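Membrane-associated protein VP24 (Marburg virus - Musoke, Kenya, 1980, PDB 4OR8) probably acts as a minor matrix protein that takes part in assembling the viral nucleocapsid and in budding of the virion. Local coordinates at residues S91-N96 against V233-V238; A115-E120 against M135-L140. All coordinates share one frame; numbering follows the deposited sequence. Where two conformers were deposited one is given.

Interaction 1: residues S91-N96 against V233-V238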
loop_
_atom_site.group_PDB
_atom_site.type_symbol
_atom_site.label_atom_id
_atom_site.label_comp_id
_atom_site.label_asym_id
_atom_site.label_seq_id
_atom_site.Cartn_x
_atom_site.Cartn_y
_atom_site.Cartn_z
ATOM N N SER B 91 -0.817 1.321 -21.893
ATOM C CA SER B 91 -0.245 2.021 -23.040
ATOM C C SER B 91 -0.677 3.481 -23.112
ATOM O O SER B 91 0.147 4.376 -23.303
ATOM C CB SER B 91 -0.637 1.312 -24.338
ATOM O OG SER B 91 -0.213 -0.039 -24.330
ATOM N N HIS B 92 -1.975 3.712 -22.956
ATOM C CA HIS B 92 -2.551 5.051 -23.037
ATOM C C HIS B 92 -1.987 5.983 -21.970
ATOM O O HIS B 92 -2.068 7.205 -22.092
ATOM C CB HIS B 92 -4.066 4.963 -22.887
ATOM C CG HIS B 92 -4.501 4.072 -21.767
ATOM N ND1 HIS B 92 -4.531 2.699 -21.879
ATOM C CD2 HIS B 92 -4.904 4.357 -20.506
ATOM C CE1 HIS B 92 -4.942 2.176 -20.738
ATOM N NE2 HIS B 92 -5.175 3.160 -19.888
ATOM N N LEU B 93 -1.425 5.396 -20.916
ATOM C CA LEU B 93 -0.845 6.174 -19.830
ATOM C C LEU B 93 0.668 6.353 -19.977
ATOM O O LEU B 93 1.179 7.468 -19.871
ATOM C CB LEU B 93 -1.166 5.532 -18.479
ATOM C CG LEU B 93 -2.650 5.369 -18.142
ATOM C CD1 LEU B 93 -2.832 4.862 -16.724
ATOM C CD2 LEU B 93 -3.394 6.675 -18.343
ATOM N N PHE B 94 1.380 5.259 -20.227
ATOM C CA PHE B 94 2.840 5.291 -20.228
ATOM C C PHE B 94 3.466 5.410 -21.615
ATOM O O PHE B 94 4.525 6.016 -21.774
ATOM C CB PHE B 94 3.402 4.063 -19.510
ATOM C CG PHE B 94 2.996 3.969 -18.071
ATOM C CD1 PHE B 94 3.362 4.956 -17.171
ATOM C CD2 PHE B 94 2.251 2.894 -17.616
ATOM C CE1 PHE B 94 2.991 4.876 -15.846
ATOM C CE2 PHE B 94 1.879 2.807 -16.292
ATOM C CZ PHE B 94 2.250 3.802 -15.405
ATOM N N LYS B 95 2.821 4.818 -22.611
ATOM C CA LYS B 95 3.327 4.884 -23.976
ATOM C C LYS B 95 2.574 5.943 -24.784
ATOM O O LYS B 95 2.463 5.858 -26.007
ATOM C CB LYS B 95 3.254 3.508 -24.637
ATOM C CG LYS B 95 4.027 2.450 -23.870
ATOM C CD LYS B 95 3.812 1.064 -24.441
ATOM C CE LYS B 95 4.412 0.943 -25.820
ATOM N NZ LYS B 95 4.399 -0.466 -26.281
ATOM N N ASN B 96 2.054 6.936 -24.070
ATOM C CA ASN B 96 1.456 8.115 -24.675
ATOM C C ASN B 96 2.031 9.352 -24.004
ATOM O O ASN B 96 1.700 9.645 -22.857
ATOM C CB ASN B 96 -0.063 8.091 -24.517
ATOM C CG ASN B 96 -0.714 9.401 -24.926
ATOM O OD1 ASN B 96 -0.192 10.133 -25.768
ATOM N ND2 ASN B 96 -1.859 9.706 -24.325
ATOM N N VAL B 233 -5.788 13.160 -21.162
ATOM C CA VAL B 233 -5.643 12.044 -20.235
ATOM C C VAL B 233 -4.717 12.395 -19.075
ATOM O O VAL B 233 -3.556 12.747 -19.279
ATOM C CB VAL B 233 -5.105 10.784 -20.941
ATOM C CG1 VAL B 233 -4.768 9.711 -19.925
ATOM C CG2 VAL B 233 -6.119 10.267 -21.953
ATOM N N VAL B 234 -5.240 12.307 -17.858
ATOM C CA VAL B 234 -4.427 12.502 -16.667
ATOM C C VAL B 234 -4.521 11.264 -15.797
ATOM O O VAL B 234 -5.483 10.503 -15.893
ATOM C CB VAL B 234 -4.877 13.730 -15.847
ATOM C CG1 VAL B 234 -4.732 14.999 -16.667
ATOM C CG2 VAL B 234 -6.308 13.560 -15.365
ATOM N N PHE B 235 -3.518 11.056 -14.953
ATOM C CA PHE B 235 -3.536 9.933 -14.028
ATOM C C PHE B 235 -2.601 10.152 -12.851
ATOM O O PHE B 235 -1.589 10.843 -12.965
ATOM C CB PHE B 235 -3.202 8.620 -14.743
ATOM C CG PHE B 235 -1.771 8.511 -15.184
ATOM C CD1 PHE B 235 -1.350 9.090 -16.370
ATOM C CD2 PHE B 235 -0.847 7.813 -14.421
ATOM C CE1 PHE B 235 -0.035 8.985 -16.780
ATOM C CE2 PHE B 235 0.473 7.705 -14.827
ATOM C CZ PHE B 235 0.877 8.292 -16.009
ATOM N N GLY B 236 -2.958 9.561 -11.715
ATOM C CA GLY B 236 -2.141 9.638 -10.522
ATOM C C GLY B 236 -2.230 8.342 -9.746
ATOM O O GLY B 236 -2.980 7.441 -10.115
ATOM N N LEU B 237 -1.466 8.247 -8.665
ATOM C CA LEU B 237 -1.432 7.032 -7.869
ATOM C C LEU B 237 -1.713 7.333 -6.405
ATOM O O LEU B 237 -0.960 8.061 -5.758
ATOM C CB LEU B 237 -0.069 6.351 -8.008
ATOM C CG LEU B 237 0.149 5.061 -7.220
ATOM C CD1 LEU B 237 -0.830 3.993 -7.671
ATOM C CD2 LEU B 237 1.581 4.575 -7.375
ATOM N N VAL B 238 -2.805 6.782 -5.887
ATOM C CA VAL B 238 -3.112 6.913 -4.470
ATOM C C VAL B 238 -2.617 5.685 -3.716
ATOM O O VAL B 238 -3.039 4.564 -3.993
ATOM C CB VAL B 238 -4.617 7.114 -4.213
ATOM C CG1 VAL B 238 -4.889 7.170 -2.721
ATOM C CG2 VAL B 238 -5.109 8.389 -4.884
#
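Phe-235 and Leu-93 meet through side chains whose first torsions set their starting directions. The CG of Phe-235 sits between its own backbone N and carbonyl carbon (chi1 70°), which starts the ring off from a strand residue whose CB is directed at the helix. In Leu-93, CG stands anti to the carbonyl carbon (chi1 -59°) and carries the two methyls to the strand. The CB of Leu-93, placed by the backbone, lies over one face of the Phe-235 ring, displaced toward the rim, a CH-pi contact 4.1 Å from CB to the ring centroid. The branched end continues the same contact, with CD2 of Leu-93 3.7 Å from CD1 of Phe-235. Leu-93 CD2 also lies 3.7 Å from Val-233 CG1, and the two side chains cross at about a right angle. Leucine suits this place because one methyl, CD2, fits between Val-233 and Phe-235 while CD1 stays with the ring; beta-branched Val-233 presents a compact methyl two positions before Phe-235.

Phe-94 comes at the ring from another direction. The two phenylalanines form an offset edge-to-face pair, Phe-235 turning its edge toward the face of Phe-94, with planes at 83° and ring centroids 5.6 Å apart. The CB of Phe-94 points away from the strand, yet the end of its side chain comes nearer, as the long aromatic group allows. Leu-71 of helix 68-73 touches the side chains of both phenylalanines and extends the apolar cluster.

Ser-99 OG is hydrogen-bonded with the carbonyl oxygens of both Leu-93 and Asn-96, which share its one proton, and Phe-235 pairs through its backbone with Thr-100 and Ile-102. The arrangement is that of a short helix packed by leucine and phenylalanine against a beta-sheet, here on strand 228-239 of the mixed sheet of VP24.

Interaction 2: residues A115-E120 against M135-L140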
loop_
_atom_site.group_PDB
_atom_site.type_symbol
_atom_site.label_atom_id
_atom_site.label_comp_id
_atom_site.label_asym_id
_atom_site.label_seq_id
_atom_site.Cartn_x
_atom_site.Cartn_y
_atom_site.Cartn_z
ATOM N N ALA B 115 -16.656 8.672 -5.058
ATOM C CA ALA B 115 -17.280 8.077 -3.877
ATOM C C ALA B 115 -18.593 8.768 -3.528
ATOM O O ALA B 115 -19.561 8.120 -3.132
ATOM C CB ALA B 115 -16.334 8.132 -2.698
ATOM N N LEU B 116 -18.625 10.087 -3.679
ATOM C CA LEU B 116 -19.838 10.851 -3.404
ATOM C C LEU B 116 -20.993 10.486 -4.335
ATOM O O LEU B 116 -22.149 10.800 -4.044
ATOM C CB LEU B 116 -19.568 12.355 -3.487
ATOM C CG LEU B 116 -19.198 13.112 -2.209
ATOM C CD1 LEU B 116 -18.025 12.465 -1.499
ATOM C CD2 LEU B 116 -18.881 14.559 -2.544
ATOM N N LYS B 117 -20.688 9.837 -5.455
ATOM C CA LYS B 117 -21.741 9.449 -6.389
ATOM C C LYS B 117 -22.091 7.969 -6.261
ATOM O O LYS B 117 -22.846 7.447 -7.075
ATOM C CB LYS B 117 -21.379 9.790 -7.841
ATOM C CG LYS B 117 -21.138 11.273 -8.098
ATOM C CD LYS B 117 -22.349 12.126 -7.736
ATOM C CE LYS B 117 -23.525 11.832 -8.658
ATOM N NZ LYS B 117 -24.734 12.623 -8.289
ATOM N N ASP B 118 -21.557 7.304 -5.235
ATOM C CA ASP B 118 -21.854 5.888 -4.994
ATOM C C ASP B 118 -23.357 5.665 -4.808
ATOM O O ASP B 118 -24.010 6.384 -4.054
ATOM C CB ASP B 118 -21.083 5.352 -3.778
ATOM C CG ASP B 118 -21.048 3.823 -3.730
ATOM O OD1 ASP B 118 -20.580 3.206 -4.713
ATOM O OD2 ASP B 118 -21.490 3.232 -2.719
ATOM N N GLN B 119 -23.897 4.664 -5.498
ATOM C CA GLN B 119 -25.334 4.385 -5.478
ATOM C C GLN B 119 -25.850 3.978 -4.098
ATOM O O GLN B 119 -27.017 4.194 -3.768
ATOM C CB GLN B 119 -25.695 3.306 -6.510
ATOM C CG GLN B 119 -25.056 1.936 -6.260
ATOM C CD GLN B 119 -23.583 1.876 -6.654
ATOM O OE1 GLN B 119 -23.135 2.600 -7.547
ATOM N NE2 GLN B 119 -22.826 1.013 -5.984
ATOM N N GLU B 120 -24.974 3.389 -3.296
ATOM C CA GLU B 120 -25.353 2.909 -1.979
ATOM C C GLU B 120 -25.419 4.071 -0.997
ATOM O O GLU B 120 -26.096 3.995 0.026
ATOM C CB GLU B 120 -24.354 1.860 -1.497
ATOM C CG GLU B 120 -24.844 1.011 -0.339
ATOM C CD GLU B 120 -23.952 -0.188 -0.088
ATOM O OE1 GLU B 120 -22.911 -0.303 -0.772
ATOM O OE2 GLU B 120 -24.292 -1.013 0.788
ATOM N N MET B 135 -23.372 18.786 -6.076
ATOM C CA MET B 135 -22.542 19.973 -6.221
ATOM C C MET B 135 -21.139 19.723 -5.680
ATOM O O MET B 135 -20.153 20.096 -6.314
ATOM C CB MET B 135 -23.175 21.170 -5.506
ATOM C CG MET B 135 -24.329 21.812 -6.259
ATOM S SD MET B 135 -25.040 23.225 -5.389
ATOM C CE MET B 135 -26.090 22.411 -4.190
ATOM N N LEU B 136 -21.058 19.092 -4.509
ATOM C CA LEU B 136 -19.771 18.761 -3.899
ATOM C C LEU B 136 -18.964 17.854 -4.810
ATOM O O LEU B 136 -17.771 18.064 -5.021
ATOM C CB LEU B 136 -19.970 18.081 -2.544
ATOM C CG LEU B 136 -20.524 18.950 -1.417
ATOM C CD1 LEU B 136 -20.724 18.130 -0.148
ATOM C CD2 LEU B 136 -19.608 20.132 -1.154
ATOM N N SER B 137 -19.632 16.845 -5.351
ATOM C CA SER B 137 -18.983 15.880 -6.225
ATOM C C SER B 137 -18.375 16.552 -7.452
ATOM O O SER B 137 -17.239 16.260 -7.822
ATOM C CB SER B 137 -19.971 14.794 -6.649
ATOM O OG SER B 137 -19.322 13.811 -7.433
ATOM N N GLU B 138 -19.134 17.450 -8.076
ATOM C CA GLU B 138 -18.649 18.174 -9.246
ATOM C C GLU B 138 -17.463 19.053 -8.879
ATOM O O GLU B 138 -16.509 19.175 -9.646
ATOM C CB GLU B 138 -19.758 19.024 -9.869
ATOM C CG GLU B 138 -20.774 18.229 -10.671
ATOM C CD GLU B 138 -21.812 19.111 -11.352
ATOM O OE1 GLU B 138 -21.894 20.314 -11.019
ATOM O OE2 GLU B 138 -22.546 18.596 -12.222
ATOM N N TRP B 139 -17.532 19.657 -7.698
ATOM C CA TRP B 139 -16.463 20.512 -7.201
ATOM C C TRP B 139 -15.165 19.734 -7.003
ATOM O O TRP B 139 -14.078 20.236 -7.293
ATOM C CB TRP B 139 -16.890 21.188 -5.896
ATOM C CG TRP B 139 -15.756 21.740 -5.100
ATOM C CD1 TRP B 139 -14.887 22.718 -5.482
ATOM C CD2 TRP B 139 -15.371 21.359 -3.774
ATOM N NE1 TRP B 139 -13.980 22.964 -4.480
ATOM C CE2 TRP B 139 -14.256 22.142 -3.419
ATOM C CE3 TRP B 139 -15.860 20.427 -2.853
ATOM C CZ2 TRP B 139 -13.621 22.023 -2.187
ATOM C CZ3 TRP B 139 -15.231 20.313 -1.625
ATOM C CH2 TRP B 139 -14.122 21.106 -1.305
ATOM N N LEU B 140 -15.280 18.504 -6.516
ATOM C CA LEU B 140 -14.101 17.679 -6.279
ATOM C C LEU B 140 -13.498 17.153 -7.580
ATOM O O LEU B 140 -12.280 17.035 -7.701
ATOM C CB LEU B 140 -14.436 16.523 -5.338
ATOM C CG LEU B 140 -14.767 16.922 -3.899
ATOM C CD1 LEU B 140 -15.432 15.775 -3.163
ATOM C CD2 LEU B 140 -13.507 17.363 -3.177
#
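Leu-116 supplies the apolar part of this contact, reaching from the turn that follows helix 104-115 to the flank of helix 127-142. One methyl does most of the touching: CD2 lies 3.7 Å from CB of Leu-136 and 3.7 Å from CD1 of Leu-140. Leu-136 and Leu-140 are one helical turn apart, so the methyl meets two successive leucines on the same side of the helix. Between them Ser-137 lets the loop come close, and its CB lies 4.0 Å from CB of Leu-116. The CA atoms of Leu-116 and Ser-137 are 5.8 Å apart, an approach that a small residue suits.

The mixed polar and apolar part belongs to Lys-117 and Ser-137. It is the aliphatic section of the lysine that lies against the serine, with Lys-117 CD 3.7 Å from Ser-137 CB. Ser-137 OG stands anti to its backbone N (chi1 -176°) and is hydrogen-bonded to the carbonyl O of Gly-113, near the end of helix 104-115.

Within the loop the backbone makes a type I beta turn from Ala-115 to Asp-118, with Asp-118 N bonded to Ala-115 O at 3.0 Å. The turn points Leu-116 at the helix, while Lys-117 reaches it with the CG and CD of a bent chain.

The chemistry thus implies a join made chiefly by dispersion, in which the buried serine hydroxyl is satisfied by a carbonyl from the preceding helix.

Interaction 2 is nested along the chain inside the long loop closed by interaction 1: 91-96 comes first, then 115-120 and 135-140, and finally 233-238. Their centres are 23 Å apart and their nearest atoms about 10 Å apart, so they do not touch. Interaction 1 sets a short helix against strand 228-239 of the mixed sheet, whereas interaction 2 sets the turn after helix 104-115 against helix 127-142. Strand 100-101, which pairs with strand 228-239, leads into helix 104-115 and so connects the two regions. One contact brings together parts far apart in sequence, the other a turn and the next long helix, within the pyramidal fold of VP24.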